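Local atomic coordinates of programmed Cell Death Protein 5 Homolog (Leishmania major, PDB entry 6VMT), a protein that probably binds DNA and belongs to the largely helical PDCD5 family. Residues R62-V66 with L91-A96. Coordinates in Å, arbitrary orientation, origin at the centre of the assembly. Residues are numbered along the deposited sequence.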
ATOM      1  N   ARG A  62      -6.837  -2.950   7.224  1.00 80.75           N
ATOM      2  CA  ARG A  62      -7.824  -3.671   6.389  1.00 67.97           C
ATOM      3  C   ARG A  62      -7.660  -3.209   4.949  1.00 68.11           C
ATOM      4  O   ARG A  62      -7.345  -4.033   4.091  1.00 63.43           O
ATOM      5  CB  ARG A  62      -9.233  -3.328   6.859  1.00 69.67           C
ATOM      6  CG  ARG A  62     -10.297  -4.216   6.250  1.00 75.39           C
ATOM      7  CD  ARG A  62     -11.132  -4.789   7.364  1.00 81.70           C
ATOM      8  NE  ARG A  62     -12.337  -4.015   7.612  1.00 84.49           N
ATOM      9  CZ  ARG A  62     -13.031  -4.083   8.733  1.00 81.55           C
ATOM     10  NH1 ARG A  62     -14.131  -3.360   8.869  1.00 88.72           N
ATOM     11  NH2 ARG A  62     -12.624  -4.880   9.708  1.00 75.88           N
ATOM     12  N   SER A  63      -7.851  -1.906   4.756  1.00 68.98           N
ATOM     13  CA  SER A  63      -7.705  -1.165   3.485  1.00 69.54           C
ATOM     14  C   SER A  63      -6.334  -1.446   2.885  1.00 64.11           C
ATOM     15  O   SER A  63      -6.239  -1.568   1.662  1.00 79.70           O
ATOM     16  CB  SER A  63      -7.909   0.294   3.714  1.00 76.75           C
ATOM     17  OG  SER A  63      -7.054   1.037   2.871  1.00 91.32           O
ATOM     18  N   GLN A  64      -5.318  -1.574   3.725  1.00 69.47           N
ATOM     19  CA  GLN A  64      -3.939  -1.875   3.282  1.00 72.92           C
ATOM     20  C   GLN A  64      -3.852  -3.321   2.797  1.00 64.19           C
ATOM     21  O   GLN A  64      -3.145  -3.552   1.816  1.00 73.61           O
ATOM     22  CB  GLN A  64      -2.946  -1.604   4.406  1.00 93.30           C
ATOM     23  CG  GLN A  64      -1.619  -2.327   4.229  1.00106.98           C
ATOM     24  CD  GLN A  64      -0.600  -1.886   5.249  1.00108.32           C
ATOM     25  OE1 GLN A  64      -0.503  -0.707   5.587  1.00109.99           O
ATOM     26  NE2 GLN A  64       0.170  -2.841   5.743  1.00111.73           N
ATOM     27  N   ALA A  65      -4.522  -4.271   3.444  1.00 65.85           N
ATOM     28  CA  ALA A  65      -4.478  -5.697   3.019  1.00 69.43           C
ATOM     29  C   ALA A  65      -5.064  -5.851   1.604  1.00 67.19           C
ATOM     30  O   ALA A  65      -4.616  -6.734   0.857  1.00 77.14           O
ATOM     31  CB  ALA A  65      -5.183  -6.585   4.014  1.00 69.22           C
ATOM     32  N   VAL A  66      -6.030  -5.015   1.236  1.00 62.54           N
ATOM     33  CA  VAL A  66      -6.699  -5.067  -0.095  1.00 59.23           C
ATOM     34  C   VAL A  66      -5.727  -4.524  -1.146  1.00 54.69           C
ATOM     35  O   VAL A  66      -5.481  -5.228  -2.125  1.00 60.87           O
ATOM     36  CB  VAL A  66      -8.026  -4.285  -0.063  1.00 62.97           C
ATOM     37  CG1 VAL A  66      -8.491  -3.875  -1.446  1.00 64.84           C
ATOM     38  CG2 VAL A  66      -9.108  -5.080   0.639  1.00 67.42           C
ATOM     39  N   LEU A  91     -13.937  -7.101  -1.479  1.00 65.29           N
ATOM     40  CA  LEU A  91     -12.616  -7.453  -0.867  1.00 49.53           C
ATOM     41  C   LEU A  91     -12.549  -6.922   0.572  1.00 48.77           C
ATOM     42  O   LEU A  91     -12.193  -7.703   1.470  1.00 54.78           O
ATOM     43  CB  LEU A  91     -11.469  -6.879  -1.701  1.00 51.89           C
ATOM     44  CG  LEU A  91     -11.227  -7.459  -3.098  1.00 47.49           C
ATOM     45  CD1 LEU A  91     -10.008  -6.817  -3.711  1.00 50.16           C
ATOM     46  CD2 LEU A  91     -11.017  -8.951  -3.073  1.00 49.89           C
ATOM     47  N   LEU A  92     -12.916  -5.667   0.823  1.00 45.76           N
ATOM     48  CA  LEU A  92     -12.916  -5.111   2.214  1.00 50.83           C
ATOM     49  C   LEU A  92     -13.758  -5.970   3.177  1.00 54.49           C
ATOM     50  O   LEU A  92     -13.330  -6.221   4.299  1.00 58.31           O
ATOM     51  CB  LEU A  92     -13.467  -3.696   2.164  1.00 49.92           C
ATOM     52  CG  LEU A  92     -12.468  -2.637   1.717  1.00 47.74           C
ATOM     53  CD1 LEU A  92     -13.151  -1.306   1.536  1.00 54.74           C
ATOM     54  CD2 LEU A  92     -11.366  -2.487   2.717  1.00 45.93           C
ATOM     55  N   GLY A  93     -14.921  -6.438   2.764  1.00 55.79           N
ATOM     56  CA  GLY A  93     -15.659  -7.424   3.565  1.00 54.10           C
ATOM     57  C   GLY A  93     -14.862  -8.695   3.772  1.00 51.29           C
ATOM     58  O   GLY A  93     -14.817  -9.160   4.886  1.00 61.10           O
ATOM     59  N   GLN A  94     -14.256  -9.255   2.733  1.00 54.15           N
ATOM     60  CA  GLN A  94     -13.587 -10.574   2.828  1.00 55.18           C
ATOM     61  C   GLN A  94     -12.424 -10.502   3.814  1.00 58.08           C
ATOM     62  O   GLN A  94     -12.132 -11.523   4.442  1.00 63.32           O
ATOM     63  CB  GLN A  94     -13.045 -11.011   1.473  1.00 65.71           C
ATOM     64  CG  GLN A  94     -14.116 -11.438   0.476  1.00 77.39           C
ATOM     65  CD  GLN A  94     -13.561 -12.311  -0.629  1.00 76.00           C
ATOM     66  OE1 GLN A  94     -13.251 -13.480  -0.413  1.00 82.91           O
ATOM     67  NE2 GLN A  94     -13.432 -11.756  -1.828  1.00 73.69           N
ATOM     68  N   MET A  95     -11.725  -9.371   3.894  1.00 67.41           N
ATOM     69  CA  MET A  95     -10.536  -9.276   4.770  1.00 66.76           C
ATOM     70  C   MET A  95     -11.099  -9.097   6.178  1.00 63.31           C
ATOM     71  O   MET A  95     -10.808  -9.964   7.031  1.00 58.06           O
ATOM     72  CB  MET A  95      -9.541  -8.160   4.392  1.00 68.09           C
ATOM     73  CG  MET A  95      -9.030  -8.197   2.916  1.00 67.62           C
ATOM     74  SD  MET A  95      -7.978  -9.603   2.332  1.00 54.23           S
ATOM     75  CE  MET A  95      -7.658  -9.165   0.620  1.00 48.62           C
ATOM     76  N   ALA A  96     -11.960  -8.097   6.390  1.00 58.01           N
ATOM     77  CA  ALA A  96     -12.666  -7.913   7.685  1.00 63.49           C
ATOM     78  C   ALA A  96     -13.070  -9.284   8.224  1.00 64.50           C
ATOM     79  O   ALA A  96     -12.764  -9.645   9.362  1.00 72.06           O
ATOM     80  CB  ALA A  96     -13.893  -7.062   7.518  1.00 61.26           C
TER
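Two helical segments, 62-66 of helix 46-75 and 91-96 of helix 85-103, pass with their axes 9.2 Å apart and their N-to-C directions at 116°, between perpendicular and antiparallel. The contact joins the later part of 46-75 to helix 85-103 in the helical bundle of the PDCD5 fold. The register pairs Val-66 with Leu-91 and Arg-62 with Met-95, each with CA atoms 6.4 Å apart. No hydrogen bond crosses the interface; bonds such as Val-66 N to Arg-62 O (3.3 Å) stay within each helix, and apolar side chains hold the two together. Val-66, branched and compact, fits the middle: its CG2 lies 3.8 Å from CB of Leu-91, 3.9 Å from CG of Met-95 and 4.0 Å from CD2 of Leu-92. The small Ala-65 lets the unbranched, flexible Met-95 lie close by, CE of Met-95 coming within 3.9 Å of the Ala-65 carbonyl O. Ser-63 turns away, its hydroxyl hydrogen-bonded to Leu-52 O, earlier in 46-75, which must fold back on itself. Partly exposed Arg-62 suits its place: its aliphatic part packs against Leu-92, CG to CD2 4.1 Å, while its charged end makes a weak, long ion pair with Glu-99. The guanidinium lays one face over Ala-96, whose CB sits 3.3 Å from Arg-62 CZ.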